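Local coordinates for protein D-galactonate dehydratase family member SEN1436 (Salmonella enterica subsp. enterica serovar Enteritidis, PDB 3TW9) that dehydrates D-gluconate to 2-dehydro-3-deoxy-D-gluconate with low activity in vitro, using one magnesium ion per subunit, at residues M133-Y136 and D137-G141; D283-K286 and M287-Q290; K309-D313 and N314-D318. All coordinates share one frame; numbering follows the deposited sequence.

All three contacts are local, each made within one continuous stretch of chain. Contact 1 belongs to the N-terminal domain, while contacts 2 and 3 belong to the enolase-like C-terminal domain. The centres of contacts 2 and 3 are about 10 Å apart, and the two touch. R289 of contact 2 forms a salt bridge from NH1 to D318 OD2 of contact 3, at 2.8 Å. Contact 1 stands apart, its nearest atoms about 17 Å from contact 3 and about 25 Å from contact 2. Contacts 1 and 3 both reach the second subunit. The side chain of I317 in contact 3 is about 7 Å from that of R321, a substrate-binding residue. Contact 1 lies away from the active site residues.

Contact 1 (M133-Y136 and D137-G141); sequences MPVY and DLLGG
P134 O takes two backbone N-H groups at the start of the short helix 135-138. L138 N donates to it at 3.3 Å and D137 N at 3.0 Å. P134 is the N-cap residue, so both bonds belong to the first turn. L139 N adds a bond to V135 O. At the other end G141 N donates to Y136 O at 2.9 Å. G140 leaves the helix with positive phi, and the turn closes as a Schellman motif.

Two apolar pairs accompany these bonds. M133 CG meets L138 CD2 at 3.8 Å, the two side chains crossing at a slant. V135 CG1 lies alongside L139 CD1, also at 3.8 Å. CG1 is anti to the backbone N of V135 (chi1 169°), which places it on the side of L139.

One polar group packs against carbon. The D137 carboxylate sits beside the Y136 ring, with D137 OD1 3.5 Å from Y136 CE1 and the planes 69° apart. Its OD2 lies near P134 CD.

Y136 N donates a hydrogen bond to ND1 of H365. The chemistry implies a turn held by backbone hydrogen bonds, while V135 and L139 also pack on helix 357-369, and M133 and L138 on A131 and L138 of the second subunit.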
ATOM      1  N   MET C 133     -20.094  -5.956  -3.352  1.00 26.22           N
ATOM      2  CA  MET C 133     -19.224  -5.340  -4.357  1.00 22.89           C
ATOM      3  C   MET C 133     -18.035  -6.209  -4.705  1.00 24.73           C
ATOM      4  O   MET C 133     -17.609  -7.011  -3.871  1.00 27.72           O
ATOM      5  CB  MET C 133     -18.852  -3.861  -4.013  1.00 27.01           C
ATOM      6  CG  MET C 133     -18.202  -3.572  -2.700  1.00 33.62           C
ATOM      7  SD  MET C 133     -18.080  -1.776  -2.360  1.00 32.77           S
ATOM      8  CE  MET C 133     -19.764  -1.197  -2.188  1.00 41.09           C
ATOM      9  N   PRO C 134     -17.551  -6.113  -5.961  1.00 22.17           N
ATOM     10  CA  PRO C 134     -16.397  -6.875  -6.353  1.00 19.81           C
ATOM     11  C   PRO C 134     -15.213  -6.462  -5.486  1.00 23.65           C
ATOM     12  O   PRO C 134     -15.202  -5.342  -4.968  1.00 22.73           O
ATOM     13  CB  PRO C 134     -16.169  -6.441  -7.794  1.00 27.83           C
ATOM     14  CG  PRO C 134     -17.511  -5.995  -8.286  1.00 28.78           C
ATOM     15  CD  PRO C 134     -18.103  -5.335  -7.094  1.00 32.71           C
ATOM     16  N   VAL C 135     -14.235  -7.361  -5.332  1.00 25.57           N
ATOM     17  CA  VAL C 135     -13.019  -7.033  -4.587  1.00 20.08           C
ATOM     18  C   VAL C 135     -12.310  -5.793  -5.184  1.00 22.50           C
ATOM     19  O   VAL C 135     -11.848  -4.938  -4.422  1.00 24.51           O
ATOM     20  CB  VAL C 135     -12.064  -8.264  -4.449  1.00 20.62           C
ATOM     21  CG1 VAL C 135     -10.693  -7.854  -3.916  1.00 22.63           C
ATOM     22  CG2 VAL C 135     -12.669  -9.293  -3.492  1.00 25.85           C
ATOM     23  N   TYR C 136     -12.263  -5.664  -6.521  1.00 25.76           N
ATOM     24  CA  TYR C 136     -11.654  -4.465  -7.146  1.00 18.69           C
ATOM     25  C   TYR C 136     -12.311  -3.176  -6.661  1.00 20.22           C
ATOM     26  O   TYR C 136     -11.658  -2.154  -6.547  1.00 23.18           O
ATOM     27  CB  TYR C 136     -11.589  -4.534  -8.694  1.00 21.56           C
ATOM     28  CG  TYR C 136     -12.941  -4.584  -9.429  1.00 22.10           C
ATOM     29  CD1 TYR C 136     -13.740  -3.442  -9.577  1.00 29.96           C
ATOM     30  CD2 TYR C 136     -13.364  -5.766 -10.039  1.00 25.52           C
ATOM     31  CE1 TYR C 136     -14.951  -3.500 -10.275  1.00 29.95           C
ATOM     32  CE2 TYR C 136     -14.569  -5.832 -10.749  1.00 31.53           C
ATOM     33  CZ  TYR C 136     -15.351  -4.697 -10.861  1.00 29.06           C
ATOM     34  OH  TYR C 136     -16.536  -4.778 -11.554  1.00 31.68           O
ATOM     35  N   ASP C 137     -13.606  -3.229  -6.336  1.00 22.70           N
ATOM     36  CA  ASP C 137     -14.291  -2.042  -5.840  1.00 17.42           C
ATOM     37  C   ASP C 137     -13.952  -1.747  -4.386  1.00 24.63           C
ATOM     38  O   ASP C 137     -13.839  -0.578  -4.014  1.00 22.89           O
ATOM     39  CB  ASP C 137     -15.823  -2.164  -6.031  1.00 25.32           C
ATOM     40  CG  ASP C 137     -16.293  -1.646  -7.379  1.00 33.32           C
ATOM     41  OD1 ASP C 137     -15.548  -0.905  -8.067  1.00 29.65           O
ATOM     42  OD2 ASP C 137     -17.425  -1.986  -7.757  1.00 28.45           O
ATOM     43  N   LEU C 138     -13.749  -2.791  -3.571  1.00 24.64           N
ATOM     44  CA  LEU C 138     -13.239  -2.587  -2.192  1.00 23.08           C
ATOM     45  C   LEU C 138     -11.863  -1.900  -2.177  1.00 25.38           C
ATOM     46  O   LEU C 138     -11.558  -1.090  -1.282  1.00 26.16           O
ATOM     47  CB  LEU C 138     -13.087  -3.915  -1.449  1.00 24.36           C
ATOM     48  CG  LEU C 138     -14.347  -4.743  -1.200  1.00 27.11           C
ATOM     49  CD1 LEU C 138     -13.958  -6.037  -0.524  1.00 23.26           C
ATOM     50  CD2 LEU C 138     -15.263  -3.937  -0.323  1.00 23.82           C
ATOM     51  N   LEU C 139     -11.060  -2.232  -3.182  1.00 27.37           N
ATOM     52  CA  LEU C 139      -9.663  -1.802  -3.263  1.00 21.16           C
ATOM     53  C   LEU C 139      -9.455  -0.434  -3.931  1.00 29.18           C
ATOM     54  O   LEU C 139      -8.312   0.032  -4.030  1.00 30.60           O
ATOM     55  CB  LEU C 139      -8.846  -2.886  -3.967  1.00 20.68           C
ATOM     56  CG  LEU C 139      -8.727  -4.243  -3.255  1.00 22.36           C
ATOM     57  CD1 LEU C 139      -7.954  -5.220  -4.106  1.00 27.15           C
ATOM     58  CD2 LEU C 139      -8.074  -4.113  -1.864  1.00 25.75           C
ATOM     59  N   GLY C 140     -10.547   0.225  -4.338  1.00 24.46           N
ATOM     60  CA  GLY C 140     -10.461   1.572  -4.918  1.00 22.35           C
ATOM     61  C   GLY C 140     -11.219   1.788  -6.229  1.00 25.95           C
ATOM     62  O   GLY C 140     -11.215   2.897  -6.776  1.00 27.29           O
ATOM     63  N   GLY C 141     -11.860   0.737  -6.733  1.00 20.28           N
ATOM     64  CA  GLY C 141     -12.571   0.801  -8.021  1.00 21.33           C
ATOM     65  C   GLY C 141     -11.714   0.635  -9.274  1.00 28.83           C
ATOM     66  O   GLY C 141     -10.481   0.530  -9.206  1.00 20.62           O
TER

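Contact 2 (D283-K286 and M287-Q290); sequences DWLK and MLRQ
The side chains of W284 and M287 run together in the same direction. The sulfur of M287 comes to the rim of the indole. SD of M287 is 4.0 Å from CZ3 of W284 and 77° off the normal of the six-membered ring. This is a Met-aromatic contact at the ring edge. M287 is extended, with CG anti to the backbone N (chi1 177°), and this carries the sulfur out to the ring.

L285 and L288 also run alongside each other. L285 CD2 and L288 CD1 meet at 4.1 Å. K286 and Q290 cross at a slant, with CE of K286 4.0 Å from NE2 of Q290.

Backbone bonds set this spacing. L288 N donates to W284 O at 3.3 Å, nearly straight at 172°. R289 N donates to L285 O at 2.9 Å. A water links D283 O to M287 N, accepting from M287 N at 3.1 Å.

The stretch begins as a 3-10 turn and runs into helix 285-291. With strands 272-274 and 296-298 this helix forms a beta-alpha-beta unit of the enolase-superfamily barrel. L285 packs on M298 and L288 on I296 of the second strand. W284 packs on P255, and M287 and L288 on I259, of helix 255-265. The guanidinium of R289 pairs with D318, in the loop after helix 305-313.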
ATOM      1  N   ASP C 283      21.494 -10.141  -6.306  1.00 15.15           N
ATOM      2  CA  ASP C 283      22.606  -9.221  -6.078  1.00 17.73           C
ATOM      3  C   ASP C 283      23.407  -8.894  -7.355  1.00 21.72           C
ATOM      4  O   ASP C 283      24.369  -8.130  -7.294  1.00 21.45           O
ATOM      5  CB  ASP C 283      23.485  -9.653  -4.887  1.00 22.62           C
ATOM      6  CG  ASP C 283      24.083 -11.059  -5.037  1.00 30.29           C
ATOM      7  OD1 ASP C 283      23.878 -11.756  -6.072  1.00 24.36           O
ATOM      8  OD2 ASP C 283      24.781 -11.466  -4.086  1.00 26.95           O
ATOM      9  N   TRP C 284      22.976  -9.437  -8.505  1.00 14.86           N
ATOM     10  CA  TRP C 284      23.604  -9.161  -9.782  1.00 16.08           C
ATOM     11  C   TRP C 284      22.869  -8.086 -10.567  1.00 17.43           C
ATOM     12  O   TRP C 284      23.419  -7.567 -11.524  1.00 17.87           O
ATOM     13  CB  TRP C 284      23.713 -10.451 -10.629  1.00 17.95           C
ATOM     14  CG  TRP C 284      24.853 -11.329 -10.245  1.00 18.46           C
ATOM     15  CD1 TRP C 284      24.840 -12.334  -9.306  1.00 19.45           C
ATOM     16  CD2 TRP C 284      26.185 -11.295 -10.789  1.00 14.77           C
ATOM     17  NE1 TRP C 284      26.102 -12.918  -9.239  1.00 18.54           N
ATOM     18  CE2 TRP C 284      26.929 -12.303 -10.148  1.00 19.20           C
ATOM     19  CE3 TRP C 284      26.815 -10.501 -11.782  1.00 14.22           C
ATOM     20  CZ2 TRP C 284      28.277 -12.574 -10.477  1.00 15.85           C
ATOM     21  CZ3 TRP C 284      28.149 -10.741 -12.096  1.00 16.92           C
ATOM     22  CH2 TRP C 284      28.880 -11.775 -11.434  1.00 17.17           C
ATOM     23  N   LEU C 285      21.638  -7.763 -10.154  1.00 18.09           N
ATOM     24  CA  LEU C 285      20.816  -6.819 -10.896  1.00 20.05           C
ATOM     25  C   LEU C 285      21.353  -5.390 -10.863  1.00 21.36           C
ATOM     26  O   LEU C 285      21.118  -4.652 -11.813  1.00 17.38           O
ATOM     27  CB  LEU C 285      19.333  -6.890 -10.485  1.00 16.53           C
ATOM     28  CG  LEU C 285      18.667  -8.208 -10.971  1.00 13.69           C
ATOM     29  CD1 LEU C 285      17.300  -8.431 -10.283  1.00 20.30           C
ATOM     30  CD2 LEU C 285      18.532  -8.086 -12.483  1.00 22.50           C
ATOM     31  N   LYS C 286      22.110  -5.020  -9.818  1.00 18.05           N
ATOM     32  CA  LYS C 286      22.737  -3.679  -9.794  1.00 14.74           C
ATOM     33  C   LYS C 286      23.649  -3.495 -11.009  1.00 18.06           C
ATOM     34  O   LYS C 286      23.551  -2.486 -11.738  1.00 21.03           O
ATOM     35  CB  LYS C 286      23.480  -3.461  -8.460  1.00 17.86           C
ATOM     36  CG  LYS C 286      24.286  -2.152  -8.385  1.00 22.69           C
ATOM     37  CD  LYS C 286      25.054  -2.087  -7.063  1.00 30.75           C
ATOM     38  CE  LYS C 286      26.012  -0.923  -7.015  1.00 40.96           C
ATOM     39  NZ  LYS C 286      25.303   0.282  -6.538  1.00 48.52           N
ATOM     40  N   MET C 287      24.498  -4.488 -11.279  1.00 15.81           N
ATOM     41  CA  MET C 287      25.385  -4.426 -12.433  1.00 16.43           C
ATOM     42  C   MET C 287      24.570  -4.396 -13.727  1.00 17.81           C
ATOM     43  O   MET C 287      24.860  -3.604 -14.619  1.00 16.04           O
ATOM     44  CB  MET C 287      26.329  -5.633 -12.463  1.00 19.27           C
ATOM     45  CG  MET C 287      27.204  -5.659 -13.674  1.00 15.96           C
ATOM     46  SD  MET C 287      28.233  -7.140 -13.746  1.00 19.63           S
ATOM     47  CE  MET C 287      29.056  -6.890 -15.334  1.00 17.25           C
ATOM     48  N   LEU C 288      23.584  -5.289 -13.840  1.00 16.33           N
ATOM     49  CA  LEU C 288      22.701  -5.286 -15.015  1.00 15.08           C
ATOM     50  C   LEU C 288      22.169  -3.877 -15.301  1.00 17.87           C
ATOM     51  O   LEU C 288      22.163  -3.415 -16.460  1.00 18.30           O
ATOM     52  CB  LEU C 288      21.527  -6.289 -14.864  1.00 14.98           C
ATOM     53  CG  LEU C 288      20.696  -6.512 -16.158  1.00 19.32           C
ATOM     54  CD1 LEU C 288      20.160  -7.943 -16.209  1.00 22.36           C
ATOM     55  CD2 LEU C 288      19.511  -5.521 -16.333  1.00 24.60           C
ATOM     56  N   ARG C 289      21.737  -3.185 -14.253  1.00 19.20           N
ATOM     57  CA  ARG C 289      21.057  -1.879 -14.427  1.00 20.81           C
ATOM     58  C   ARG C 289      21.984  -0.666 -14.630  1.00 19.75           C
ATOM     59  O   ARG C 289      21.522   0.432 -14.960  1.00 18.92           O
ATOM     60  CB  ARG C 289      20.050  -1.648 -13.289  1.00 17.81           C
ATOM     61  CG  ARG C 289      18.994  -2.736 -13.168  1.00 19.09           C
ATOM     62  CD  ARG C 289      17.932  -2.608 -14.235  1.00 12.69           C
ATOM     63  NE  ARG C 289      16.873  -1.726 -13.802  1.00 17.17           N
ATOM     64  CZ  ARG C 289      15.692  -1.637 -14.418  1.00 16.81           C
ATOM     65  NH1 ARG C 289      15.490  -2.281 -15.549  1.00 17.49           N
ATOM     66  NH2 ARG C 289      14.734  -0.854 -13.921  1.00 15.19           N
ATOM     67  N   GLN C 290      23.291  -0.883 -14.450  1.00 18.21           N
ATOM     68  CA  GLN C 290      24.321   0.082 -14.850  1.00 23.14           C
ATOM     69  C   GLN C 290      24.550   0.077 -16.361  1.00 18.42           C
ATOM     70  O   GLN C 290      25.137   1.018 -16.903  1.00 20.45           O
ATOM     71  CB  GLN C 290      25.643  -0.240 -14.172  1.00 22.20           C
ATOM     72  CG  GLN C 290      25.630   0.017 -12.689  1.00 27.67           C
ATOM     73  CD  GLN C 290      26.881  -0.524 -11.962  1.00 30.45           C
ATOM     74  OE1 GLN C 290      27.630  -1.391 -12.465  1.00 32.50           O
ATOM     75  NE2 GLN C 290      27.095  -0.020 -10.759  1.00 41.55           N
TER
HETATM   76  O   HOH W   1      25.597  -6.349  -9.062  1.00 21.73           O

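Contact 3 (K309-D313 and N314-D318); sequences KPLID and NRLID
N314 has CG anti to its carbonyl carbon (chi1 -71°), and this turns its amide back over the last helical turn to P310 O. N314 ND2 donates to that oxygen at 3.0 Å, in the carbonyl plane and on a lone pair. N314 N adds a weak bond to the same oxygen. R315 bends at chi3 (-64°), which folds its guanidinium back toward D313 O. The bond from NH1 to D313 O is weak. A water lies at the guanidinium edge, in its plane, and joins R315 NH2 to D313 O. The firmer partner of NH1 is N343 OD1 of the same chain.

R315 has positive phi and is the C-prime residue of a Schellman motif that ends helix 305-313. L316 N donates to L311 O at 2.8 Å, nearly straight at 176°. R315 N donates to I312 O at 3.1 Å. The chain then leads into strand 319-320.

Apolar groups close over the turn. L311 and L316 cross at about a right angle, and L311 CD2 is 3.9 Å from L316 CD1. I312 CG1 meets I317 CD1 at 4.1 Å. I317 packs beyond this on I296 and M298 of strand 296-298.

K309 NZ forms a salt bridge with D313 OD2 at 2.6 Å, on the syn lone pair. D313 OD1 is hydrogen-bonded to Y339 OH, and K309 NZ also reaches N343 OD1 of the second subunit.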
ATOM      1  N   LYS C 309      12.037  -6.397  -2.072  1.00 22.48           N
ATOM      2  CA  LYS C 309      12.255  -5.046  -1.521  1.00 22.54           C
ATOM      3  C   LYS C 309      13.555  -4.329  -1.935  1.00 20.81           C
ATOM      4  O   LYS C 309      13.445  -3.182  -2.361  1.00 28.08           O
ATOM      5  CB  LYS C 309      12.038  -4.998   0.004  1.00 28.29           C
ATOM      6  CG  LYS C 309      11.813  -3.599   0.570  1.00 17.59           C
ATOM      7  CD  LYS C 309      11.599  -3.637   2.081  1.00 17.24           C
ATOM      8  CE  LYS C 309      11.643  -2.237   2.688  1.00 21.88           C
ATOM      9  NZ  LYS C 309      12.939  -1.494   2.516  1.00 18.69           N
ATOM     10  N   PRO C 310      14.743  -4.975  -1.846  1.00 25.75           N
ATOM     11  CA  PRO C 310      15.918  -4.269  -2.388  1.00 24.33           C
ATOM     12  C   PRO C 310      15.785  -3.959  -3.872  1.00 21.32           C
ATOM     13  O   PRO C 310      16.259  -2.929  -4.300  1.00 22.89           O
ATOM     14  CB  PRO C 310      17.073  -5.250  -2.183  1.00 27.74           C
ATOM     15  CG  PRO C 310      16.589  -6.245  -1.192  1.00 32.83           C
ATOM     16  CD  PRO C 310      15.111  -6.320  -1.349  1.00 23.50           C
ATOM     17  N   LEU C 311      15.124  -4.824  -4.645  1.00 21.50           N
ATOM     18  CA  LEU C 311      14.953  -4.591  -6.096  1.00 22.81           C
ATOM     19  C   LEU C 311      14.035  -3.399  -6.373  1.00 22.53           C
ATOM     20  O   LEU C 311      14.322  -2.562  -7.244  1.00 21.50           O
ATOM     21  CB  LEU C 311      14.378  -5.843  -6.785  1.00 18.59           C
ATOM     22  CG  LEU C 311      15.264  -7.082  -6.654  1.00 16.97           C
ATOM     23  CD1 LEU C 311      14.670  -8.226  -7.478  1.00 25.07           C
ATOM     24  CD2 LEU C 311      16.701  -6.813  -7.096  1.00 19.87           C
ATOM     25  N   ILE C 312      12.935  -3.322  -5.636  1.00 17.25           N
ATOM     26  CA  ILE C 312      11.969  -2.234  -5.868  1.00 19.45           C
ATOM     27  C   ILE C 312      12.500  -0.921  -5.255  1.00 21.83           C
ATOM     28  O   ILE C 312      12.380   0.124  -5.894  1.00 22.31           O
ATOM     29  CB  ILE C 312      10.539  -2.625  -5.438  1.00 17.69           C
ATOM     30  CG1 ILE C 312      10.048  -3.760  -6.347  1.00 23.34           C
ATOM     31  CG2 ILE C 312       9.560  -1.453  -5.608  1.00 18.85           C
ATOM     32  CD1 ILE C 312       8.800  -4.376  -5.900  1.00 25.17           C
ATOM     33  N   ASP C 313      13.165  -1.020  -4.086  1.00 27.26           N
ATOM     34  CA  ASP C 313      13.821   0.112  -3.381  1.00 24.89           C
ATOM     35  C   ASP C 313      14.829   0.836  -4.204  1.00 20.61           C
ATOM     36  O   ASP C 313      15.009   2.063  -4.043  1.00 20.43           O
ATOM     37  CB  ASP C 313      14.514  -0.335  -2.034  1.00 15.40           C
ATOM     38  CG  ASP C 313      13.569  -0.274  -0.855  1.00 20.58           C
ATOM     39  OD1 ASP C 313      12.468   0.219  -1.048  1.00 34.87           O
ATOM     40  OD2 ASP C 313      13.924  -0.721   0.247  1.00 30.46           O
ATOM     41  N   ASN C 314      15.507   0.088  -5.075  1.00 17.79           N
ATOM     42  CA  ASN C 314      16.579   0.634  -5.861  1.00 18.60           C
ATOM     43  C   ASN C 314      16.230   0.686  -7.328  1.00 20.32           C
ATOM     44  O   ASN C 314      17.110   0.920  -8.158  1.00 19.95           O
ATOM     45  CB  ASN C 314      17.854  -0.170  -5.647  1.00 19.21           C
ATOM     46  CG  ASN C 314      18.429   0.046  -4.272  1.00 25.74           C
ATOM     47  OD1 ASN C 314      18.942   1.124  -3.982  1.00 24.82           O
ATOM     48  ND2 ASN C 314      18.317  -0.957  -3.409  1.00 24.03           N
ATOM     49  N   ARG C 315      14.953   0.424  -7.627  1.00 16.34           N
ATOM     50  CA  ARG C 315      14.419   0.507  -9.011  1.00 13.67           C
ATOM     51  C   ARG C 315      15.234  -0.360  -9.987  1.00 21.74           C
ATOM     52  O   ARG C 315      15.639   0.080 -11.076  1.00 18.43           O
ATOM     53  CB  ARG C 315      14.267   1.984  -9.426  1.00 17.05           C
ATOM     54  CG  ARG C 315      13.123   2.659  -8.614  1.00 16.72           C
ATOM     55  CD  ARG C 315      13.208   4.182  -8.511  1.00 24.90           C
ATOM     56  NE  ARG C 315      14.394   4.604  -7.770  1.00 18.09           N
ATOM     57  CZ  ARG C 315      14.591   4.424  -6.461  1.00 19.29           C
ATOM     58  NH1 ARG C 315      13.671   3.876  -5.670  1.00 24.08           N
ATOM     59  NH2 ARG C 315      15.736   4.812  -5.925  1.00 22.41           N
ATOM     60  N   LEU C 316      15.492  -1.600  -9.573  1.00 18.18           N
ATOM     61  CA  LEU C 316      16.355  -2.515 -10.351  1.00 19.54           C
ATOM     62  C   LEU C 316      15.552  -3.415 -11.276  1.00 16.45           C
ATOM     63  O   LEU C 316      16.103  -4.219 -12.030  1.00 18.16           O
ATOM     64  CB  LEU C 316      17.193  -3.380  -9.397  1.00 17.23           C
ATOM     65  CG  LEU C 316      18.219  -2.623  -8.545  1.00 19.77           C
ATOM     66  CD1 LEU C 316      18.907  -3.607  -7.625  1.00 21.56           C
ATOM     67  CD2 LEU C 316      19.257  -1.902  -9.417  1.00 21.58           C
ATOM     68  N   ILE C 317      14.231  -3.294 -11.191  1.00 18.11           N
ATOM     69  CA  ILE C 317      13.317  -3.967 -12.111  1.00 16.04           C
ATOM     70  C   ILE C 317      12.215  -2.983 -12.501  1.00 19.08           C
ATOM     71  O   ILE C 317      12.015  -1.984 -11.820  1.00 17.66           O
ATOM     72  CB  ILE C 317      12.632  -5.226 -11.484  1.00 18.81           C
ATOM     73  CG1 ILE C 317      11.824  -4.850 -10.249  1.00 17.25           C
ATOM     74  CG2 ILE C 317      13.655  -6.293 -11.123  1.00 19.53           C
ATOM     75  CD1 ILE C 317      11.025  -6.019  -9.620  1.00 17.09           C
ATOM     76  N   ASP C 318      11.493  -3.319 -13.572  1.00 16.13           N
ATOM     77  CA  ASP C 318      10.408  -2.500 -14.083  1.00 16.65           C
ATOM     78  C   ASP C 318       9.029  -3.177 -13.927  1.00 14.15           C
ATOM     79  O   ASP C 318       8.011  -2.504 -13.962  1.00 16.36           O
ATOM     80  CB  ASP C 318      10.670  -2.281 -15.557  1.00 19.08           C
ATOM     81  CG  ASP C 318      12.020  -1.685 -15.793  1.00 15.14           C
ATOM     82  OD1 ASP C 318      12.223  -0.537 -15.293  1.00 17.81           O
ATOM     83  OD2 ASP C 318      12.847  -2.370 -16.402  1.00 17.23           O
TER
HETATM   84  O   HOH W   2      15.794   4.840  -2.964  1.00 28.26           O